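Local coordinates for protein C-1-tetrahydrofolate synthase, cytoplasmic, putative (Trypanosoma brucei, PDB 4CJX) that probably acts as a homodimeric methylenetetrahydrofolate dehydrogenase (NADP+) and methenyltetrahydrofolate cyclohydrolase, interconverting one-carbon derivatives of tetrahydrofolate, at residues A170-L175 and V180-K185; V187-R192 and T202-E207; R108-E111 and S117-V120. All coordinates share one frame; numbering follows the deposited sequence.

Interaction 1 of 3, residues A170-L175 and V180-K185; sequences AVMELL and VEICGK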
# COMPACT_ATOMS: atom_id res chain seq x y z
N ALA B 170 12.47 10.98 -3.40
CA ALA B 170 13.90 11.22 -3.40
C ALA B 170 14.67 9.93 -3.68
O ALA B 170 15.64 9.97 -4.41
CB ALA B 170 14.32 11.80 -2.06
N VAL B 171 14.22 8.80 -3.12
CA VAL B 171 14.86 7.51 -3.37
C VAL B 171 14.79 7.19 -4.84
O VAL B 171 15.80 6.78 -5.45
CB VAL B 171 14.20 6.37 -2.57
CG1 VAL B 171 14.66 5.03 -3.09
CG2 VAL B 171 14.52 6.50 -1.09
N MET B 172 13.60 7.36 -5.42
CA MET B 172 13.41 7.02 -6.82
C MET B 172 14.26 7.95 -7.69
O MET B 172 14.85 7.52 -8.68
CB MET B 172 11.91 7.08 -7.23
CG MET B 172 11.01 6.07 -6.54
SD MET B 172 11.64 4.39 -6.48
CE MET B 172 11.37 3.80 -8.15
N GLU B 173 14.36 9.21 -7.29
CA GLU B 173 15.20 10.17 -8.01
C GLU B 173 16.70 9.79 -7.93
O GLU B 173 17.43 9.95 -8.92
CB GLU B 173 14.97 11.59 -7.48
CG GLU B 173 15.89 12.67 -8.04
CD GLU B 173 15.66 12.98 -9.52
OE1 GLU B 173 14.62 12.61 -10.11
OE2 GLU B 173 16.57 13.62 -10.10
N LEU B 174 17.15 9.32 -6.78
CA LEU B 174 18.53 8.89 -6.66
C LEU B 174 18.82 7.61 -7.46
O LEU B 174 19.88 7.50 -8.05
CB LEU B 174 18.93 8.75 -5.19
CG LEU B 174 19.03 10.14 -4.54
CD1 LEU B 174 19.25 10.00 -3.06
CD2 LEU B 174 20.14 10.99 -5.12
N LEU B 175 17.86 6.67 -7.52
CA LEU B 175 17.97 5.51 -8.43
C LEU B 175 18.04 5.91 -9.91
O LEU B 175 18.81 5.36 -10.71
CB LEU B 175 16.85 4.50 -8.20
CG LEU B 175 16.95 3.77 -6.85
CD1 LEU B 175 15.72 2.92 -6.57
CD2 LEU B 175 18.19 2.89 -6.77
N VAL B 180 20.67 2.63 -12.55
CA VAL B 180 20.55 1.16 -12.44
C VAL B 180 19.20 0.63 -12.96
O VAL B 180 18.16 1.29 -12.83
CB VAL B 180 20.77 0.63 -11.01
CG1 VAL B 180 22.15 1.04 -10.51
CG2 VAL B 180 19.66 1.08 -10.08
N GLU B 181 19.23 -0.56 -13.53
CA GLU B 181 18.02 -1.24 -13.94
C GLU B 181 17.26 -1.67 -12.68
O GLU B 181 17.87 -2.05 -11.69
CB GLU B 181 18.37 -2.45 -14.83
CG GLU B 181 17.18 -3.21 -15.39
CD GLU B 181 16.40 -2.43 -16.45
OE1 GLU B 181 16.99 -1.59 -17.17
OE2 GLU B 181 15.17 -2.67 -16.58
N ILE B 182 15.93 -1.59 -12.73
CA ILE B 182 15.08 -2.02 -11.62
C ILE B 182 14.21 -3.25 -11.97
O ILE B 182 14.01 -4.13 -11.13
CB ILE B 182 14.19 -0.86 -11.13
CG1 ILE B 182 15.08 0.22 -10.49
CG2 ILE B 182 13.16 -1.33 -10.12
CD1 ILE B 182 14.33 1.47 -10.10
N CYS B 183 13.70 -3.29 -13.20
CA CYS B 183 12.84 -4.36 -13.68
C CYS B 183 13.51 -5.74 -13.62
O CYS B 183 14.59 -5.94 -14.16
CB CYS B 183 12.44 -4.07 -15.13
SG CYS B 183 11.38 -5.33 -15.89
N GLY B 184 12.88 -6.69 -12.94
CA GLY B 184 13.44 -8.03 -12.82
C GLY B 184 14.43 -8.18 -11.68
O GLY B 184 14.91 -9.27 -11.42
N LYS B 185 14.75 -7.09 -10.98
CA LYS B 185 15.77 -7.10 -9.94
C LYS B 185 15.17 -7.40 -8.59
O LYS B 185 13.97 -7.16 -8.35
CB LYS B 185 16.49 -5.76 -9.88
CG LYS B 185 17.16 -5.37 -11.17
CD LYS B 185 18.13 -6.45 -11.64
CE LYS B 185 19.01 -5.92 -12.75
NZ LYS B 185 20.10 -6.88 -13.06
O HOH W 1 17.54 3.76 -12.78

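Interaction 2 of 3, residues V187-R192 and T202-E207; sequences VVVLGR and TLLANE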
# COMPACT_ATOMS: atom_id res chain seq x y z
N VAL B 187 14.80 -6.45 -4.81
CA VAL B 187 14.86 -5.24 -4.00
C VAL B 187 14.51 -5.57 -2.57
O VAL B 187 13.55 -6.30 -2.34
CB VAL B 187 13.86 -4.17 -4.48
CG1 VAL B 187 13.79 -3.02 -3.48
CG2 VAL B 187 14.24 -3.62 -5.83
N VAL B 188 15.28 -5.05 -1.61
CA VAL B 188 14.87 -5.06 -0.21
C VAL B 188 14.69 -3.64 0.31
O VAL B 188 15.54 -2.77 0.10
CB VAL B 188 15.80 -5.83 0.76
CG1 VAL B 188 17.21 -5.28 0.77
CG2 VAL B 188 15.27 -5.76 2.18
N VAL B 189 13.55 -3.44 0.95
CA VAL B 189 13.23 -2.21 1.63
C VAL B 189 13.21 -2.59 3.12
O VAL B 189 12.46 -3.48 3.51
CB VAL B 189 11.84 -1.68 1.22
CG1 VAL B 189 11.50 -0.40 1.95
CG2 VAL B 189 11.81 -1.40 -0.27
N LEU B 190 14.03 -1.92 3.93
CA LEU B 190 14.01 -2.09 5.37
C LEU B 190 13.22 -0.91 5.98
O LEU B 190 13.55 0.28 5.74
CB LEU B 190 15.43 -2.13 5.93
CG LEU B 190 16.35 -3.23 5.36
CD1 LEU B 190 17.12 -2.71 4.15
CD2 LEU B 190 17.31 -3.82 6.41
N GLY B 191 12.18 -1.24 6.73
CA GLY B 191 11.30 -0.23 7.33
C GLY B 191 10.06 0.00 6.50
O GLY B 191 10.05 -0.23 5.30
N ARG B 192 9.00 0.44 7.15
CA ARG B 192 7.72 0.60 6.49
C ARG B 192 7.03 1.89 6.95
O ARG B 192 5.83 1.91 7.15
CB ARG B 192 6.86 -0.63 6.78
CG ARG B 192 5.69 -0.83 5.84
CD ARG B 192 5.27 -2.28 5.80
NE ARG B 192 4.01 -2.45 5.11
CZ ARG B 192 2.80 -2.42 5.67
NH1 ARG B 192 2.63 -2.23 6.96
NH2 ARG B 192 1.73 -2.60 4.89
N THR B 202 6.05 0.19 -2.84
CA THR B 202 5.05 0.27 -3.90
C THR B 202 5.62 0.80 -5.18
O THR B 202 5.32 0.25 -6.24
CB THR B 202 3.87 1.19 -3.53
OG1 THR B 202 3.23 0.68 -2.36
CG2 THR B 202 2.83 1.24 -4.71
N LEU B 203 6.42 1.86 -5.10
CA LEU B 203 6.95 2.46 -6.31
C LEU B 203 7.96 1.55 -6.96
O LEU B 203 8.03 1.48 -8.18
CB LEU B 203 7.60 3.82 -6.02
CG LEU B 203 6.62 4.91 -5.56
CD1 LEU B 203 7.40 6.12 -5.06
CD2 LEU B 203 5.65 5.28 -6.66
N LEU B 204 8.74 0.82 -6.13
CA LEU B 204 9.70 -0.17 -6.66
C LEU B 204 9.02 -1.35 -7.38
O LEU B 204 9.42 -1.72 -8.50
CB LEU B 204 10.64 -0.63 -5.55
CG LEU B 204 11.57 0.51 -5.11
CD1 LEU B 204 12.20 0.23 -3.76
CD2 LEU B 204 12.65 0.74 -6.15
N ALA B 205 7.98 -1.90 -6.77
CA ALA B 205 7.20 -2.96 -7.42
C ALA B 205 6.53 -2.49 -8.73
O ALA B 205 6.47 -3.25 -9.69
CB ALA B 205 6.15 -3.52 -6.44
N ASN B 206 6.04 -1.24 -8.78
CA ASN B 206 5.51 -0.67 -10.04
C ASN B 206 6.54 -0.68 -11.16
O ASN B 206 6.16 -0.80 -12.31
CB ASN B 206 5.01 0.77 -9.86
CG ASN B 206 3.77 0.86 -8.97
OD1 ASN B 206 3.17 -0.14 -8.61
ND2 ASN B 206 3.39 2.08 -8.63
N GLU B 207 7.82 -0.56 -10.84
CA GLU B 207 8.90 -0.69 -11.84
C GLU B 207 9.29 -2.16 -12.10
O GLU B 207 10.34 -2.41 -12.70
CB GLU B 207 10.18 0.05 -11.38
CG GLU B 207 10.03 1.51 -11.06
CD GLU B 207 9.69 2.37 -12.26
OE1 GLU B 207 10.12 2.04 -13.38
OE2 GLU B 207 8.96 3.37 -12.09

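Interaction 3 of 3, residues R108-E111 and S117-V120; sequences RLNE and SIVV. With 9L9 ((2S)-2-[[4-[[2,4-bis(azanyl)-6-oxidanylidene-1H-pyrimidin-5-yl]carbamoylamino]phenyl]carbonylamino]pentanedioic acid), chain G.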
# COMPACT_ATOMS: atom_id res chain seq x y z
N ARG B 108 -7.03 27.08 8.61
CA ARG B 108 -6.62 28.42 8.19
C ARG B 108 -5.79 28.36 6.90
O ARG B 108 -6.06 29.08 5.93
CB ARG B 108 -5.84 29.11 9.31
N LEU B 109 -4.81 27.47 6.88
CA LEU B 109 -3.95 27.32 5.71
C LEU B 109 -4.69 26.74 4.49
O LEU B 109 -4.35 27.07 3.35
CB LEU B 109 -2.71 26.50 6.05
CG LEU B 109 -1.83 27.18 7.11
CD1 LEU B 109 -0.88 26.18 7.73
CD2 LEU B 109 -1.11 28.37 6.50
N ASN B 110 -5.70 25.90 4.74
CA ASN B 110 -6.58 25.41 3.67
C ASN B 110 -7.26 26.56 2.90
O ASN B 110 -7.41 26.49 1.70
CB ASN B 110 -7.67 24.47 4.22
CG ASN B 110 -7.13 23.10 4.60
OD1 ASN B 110 -6.05 22.67 4.17
ND2 ASN B 110 -7.90 22.39 5.40
N GLU B 111 -7.63 27.63 3.59
CA GLU B 111 -8.38 28.71 2.95
C GLU B 111 -7.52 29.87 2.47
O GLU B 111 -8.04 30.83 1.92
CB GLU B 111 -9.40 29.25 3.90
CG GLU B 111 -10.39 28.19 4.32
CD GLU B 111 -11.04 28.59 5.61
OE1 GLU B 111 -10.34 28.39 6.64
OE2 GLU B 111 -12.17 29.13 5.59
N SER B 117 0.73 24.31 -0.58
CA SER B 117 1.24 23.12 0.10
C SER B 117 1.23 23.30 1.61
O SER B 117 1.67 24.33 2.10
CB SER B 117 2.71 22.86 -0.31
OG SER B 117 2.77 22.08 -1.50
N ILE B 118 0.79 22.27 2.33
CA ILE B 118 0.87 22.22 3.79
C ILE B 118 1.65 21.00 4.27
O ILE B 118 1.30 19.86 3.97
CB ILE B 118 -0.54 22.16 4.41
CG1 ILE B 118 -1.33 23.42 4.05
CG2 ILE B 118 -0.46 21.98 5.92
CD1 ILE B 118 -2.82 23.29 4.29
N VAL B 119 2.71 21.27 5.03
CA VAL B 119 3.56 20.24 5.59
C VAL B 119 3.43 20.26 7.11
O VAL B 119 3.70 21.28 7.77
CB VAL B 119 5.04 20.48 5.18
CG1 VAL B 119 6.00 19.61 6.01
CG2 VAL B 119 5.26 20.22 3.70
N VAL B 120 3.01 19.14 7.68
CA VAL B 120 2.93 19.01 9.14
C VAL B 120 4.12 18.13 9.54
O VAL B 120 4.09 16.93 9.34
CB VAL B 120 1.58 18.40 9.61
CG1 VAL B 120 1.58 18.13 11.11
CG2 VAL B 120 0.40 19.29 9.20
N2A 9L9 G . 5.69 15.88 7.38
N1 9L9 G . 7.72 14.90 8.25
C2 9L9 G . 7.05 15.35 7.17
N3 9L9 G . 7.58 15.33 5.89
C4 9L9 G . 8.88 14.81 5.85
O4A 9L9 G . 9.34 14.79 4.72
N5A 9L9 G . 10.93 13.97 6.86
C5 9L9 G . 9.60 14.31 6.95
C6 9L9 G . 8.97 14.40 8.16
N7 9L9 G . 9.64 13.91 9.36
O8A 9L9 G . 11.70 16.04 6.30
N9 9L9 G . 13.16 14.35 6.59
C1B 9L9 G . 14.32 14.99 6.29
C2B 9L9 G . 15.53 14.32 6.59
C3B 9L9 G . 16.77 14.90 6.34
C4B 9L9 G . 16.87 16.18 5.79
C5B 9L9 G . 15.67 16.83 5.44
C6B 9L9 G . 14.42 16.26 5.69
C7B 9L9 G . 18.23 16.76 5.46
O7B 9L9 G . 18.29 17.53 4.53
CAW 9L9 G . 11.90 14.87 6.59
N 9L9 G . 19.36 16.39 6.10
CA 9L9 G . 20.71 16.83 5.76
C 9L9 G . 21.40 15.69 5.04
OXT 9L9 G . 20.97 14.55 5.25
CB 9L9 G . 21.59 17.13 6.94
CG 9L9 G . 20.79 17.58 8.14
CD 9L9 G . 21.72 18.23 9.12
OE1 9L9 G . 22.39 19.19 8.73
OE2 9L9 G . 21.79 17.78 10.27
O 9L9 G . 22.38 15.90 4.28

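Interaction 1 of 3, residues A170-L175 and V180-K185
The carbonyl oxygen of Leu175 is gripped twice, by a water lying between it and Val180 and by the hydroxyl of Ser178. The water donates to Leu175 O at 2.9 Å. The same water lies 2.5 Å from Val180 O, short enough that its exact position is doubtful, but it probably bridges these two acceptors, which could not bond to each other. Ser178 OG is hydrogen-bonded both to Leu175 O and to Val180 N, a second polar link where the chain leaves the helix. No direct hydrogen bond spans 170-175 and 180-185, and the rest of their contact is apolar.

Leu175 carries most of it with its two methyls, which serve different partners. Its CD2 rests against Val180 CG2 at 4.0 Å, the leucine and valine side chains crossing at a slant. The other methyl, Leu175 CD1, meets Ile182 CD1 at 4.1 Å, and here the two side chains cross nearly perpendicularly. Ile182 reaches this far because its chain is extended beyond CB (chi2 174°), which sends CD1 to the helix. Met172 is folded instead, with all three torsions bent the same way (chi3 -76°); the turn brings its CE to within 4.2 Å of Ile182 CD1, so that the isoleucine tip touches side chains from successive helical turns.

Past Ile182 the chain reverses in a type II beta turn closed by Lys185 N to Ile182 O, 3.1 Å, with Gly184 supplying the positive phi (85°) of its third position. The whole is a helix-to-strand connection of the NAD(P)-binding domain: helix 166-178 packs on helices 197-206 and 296-316, Leu175 and Val180 also touch strand 253-256, and the turn leads straight into strand 186-190.

Interaction 2 of 3, residues V187-R192 and T202-E207
Leu204 sets its side chain against Val187 and Val189 in a beta-alpha-beta unit of the Rossmann type, where helix 197-206 lies on the parallel sheet between strands 186-190 and 210-214. Its CB starts the side chain toward the strand but stays 4.5 Å from Val187 CG1. With CG anti to the carbonyl carbon (chi1 -68°) and the chain drawn out to CD1 (chi2 163°), the two methyls diverge. CD1 goes to the strand, meeting Val187 CG1 at 3.6 Å and Val189 CG2 at 3.9 Å. CD2 turns to helix 166-178, where it lies 3.8 Å from Met172 SD and equally far from Leu175 CD1. One leucine thus fills the angle between a strand and a second helix.

The valines match it because they are two residues apart on the same strand and both point to the helix, whereas Val188 between them faces the other side of the sheet. Val187 meets the leucine at about a right angle and Val189 less steeply. All three side chains are buried, and no hydrogen bond runs between 187-192 and 202-207; the backbone bonds of the strand go to its neighbours 210-214 and 232-235.

Beyond the strand the chain enters the NADP(+)-binding loop. Gly191 has a positive phi (97°), and Arg192, a residue seen binding NADP(+), reaches across the dimer interface to hydrogen-bond through NH1 to Asn206 OD1 of the second subunit. Within the chain, Asn206 ND2 is hydrogen-bonded to Leu154 O. The packing comes down to two strand methyls and one from the helix, Leu204 CD1; the two on the strand, Val187 CG1 and Val189 CG2, lie 4.1 Å apart.

Interaction 3 of 3, residues R108-E111 and S117-V120
The flat amide of Asn110 meets Ile118 at its oxygen end: Ile118 CD1 lies 3.3 Å from Asn110 OD1, beyond the oxygen and tilted out of the amide plane. The amide's rotation is fixed by two backbone groups, since OD1 accepts from Lys138 N and ND2 donates to Lys136 O; the methyl therefore packs against an oxygen that is already bonded. A second flat group, the pyrimidine of the bound inhibitor 9L9, meets the other end of the strand. Its exocyclic amino nitrogen N2A, carried on C2, donates to Val120 O (2.7 Å, N-H...O angle 140°), while Val119 CG1 comes from above the plane of the pyrimidine, off to one side, 4.0 Å from N2A. Lys77, Asp144 and Leu122 also hydrogen-bond to the inhibitor.

The apolar half of the helix contact belongs to Leu109, whose CB lies 3.7 Å from Ile118 CD1 and 3.9 Å from Ile118 CG1. Ile118 has its chain drawn out (chi2 164°), so it reaches the last turn of helix 99-110 and lies against Leu109 and Asn110 together. Both of these residues offer their carbonyl oxygens to Lys141 NZ, a positive charge that would suit the C-terminal end of a helix.

In the catalytic domain, strand 117-120 runs parallel to strand 58-64 at one margin of a three-stranded sheet. Helix 99-110 covers the Ile118 face, with Leu109 continuing onto Ser60 and Ile62, and helix 296-316 takes the opposite face through Ser117 and Val119.

Read from the N terminus, the three contacts come in series and none nests within or crosses another. Interaction 3 is first, closing the short loop between helix 99-110 and strand 117-120 in the catalytic domain. Interaction 1 follows in the NAD(P)-binding domain, drawing the connection after helix 166-178 back onto that helix. The chain then enters strand 186-190, and interaction 2 closes the longer loop that carries the strand over into helix 197-206. Interactions 1 and 2 touch, for instance where Ile182 CG2 lies 3.5 Å from Glu207 CB, and so pack as neighbours in the same domain; interaction 3 lies across the molecule, about 32 Å from interaction 1 and about 29 Å from interaction 2 between centres.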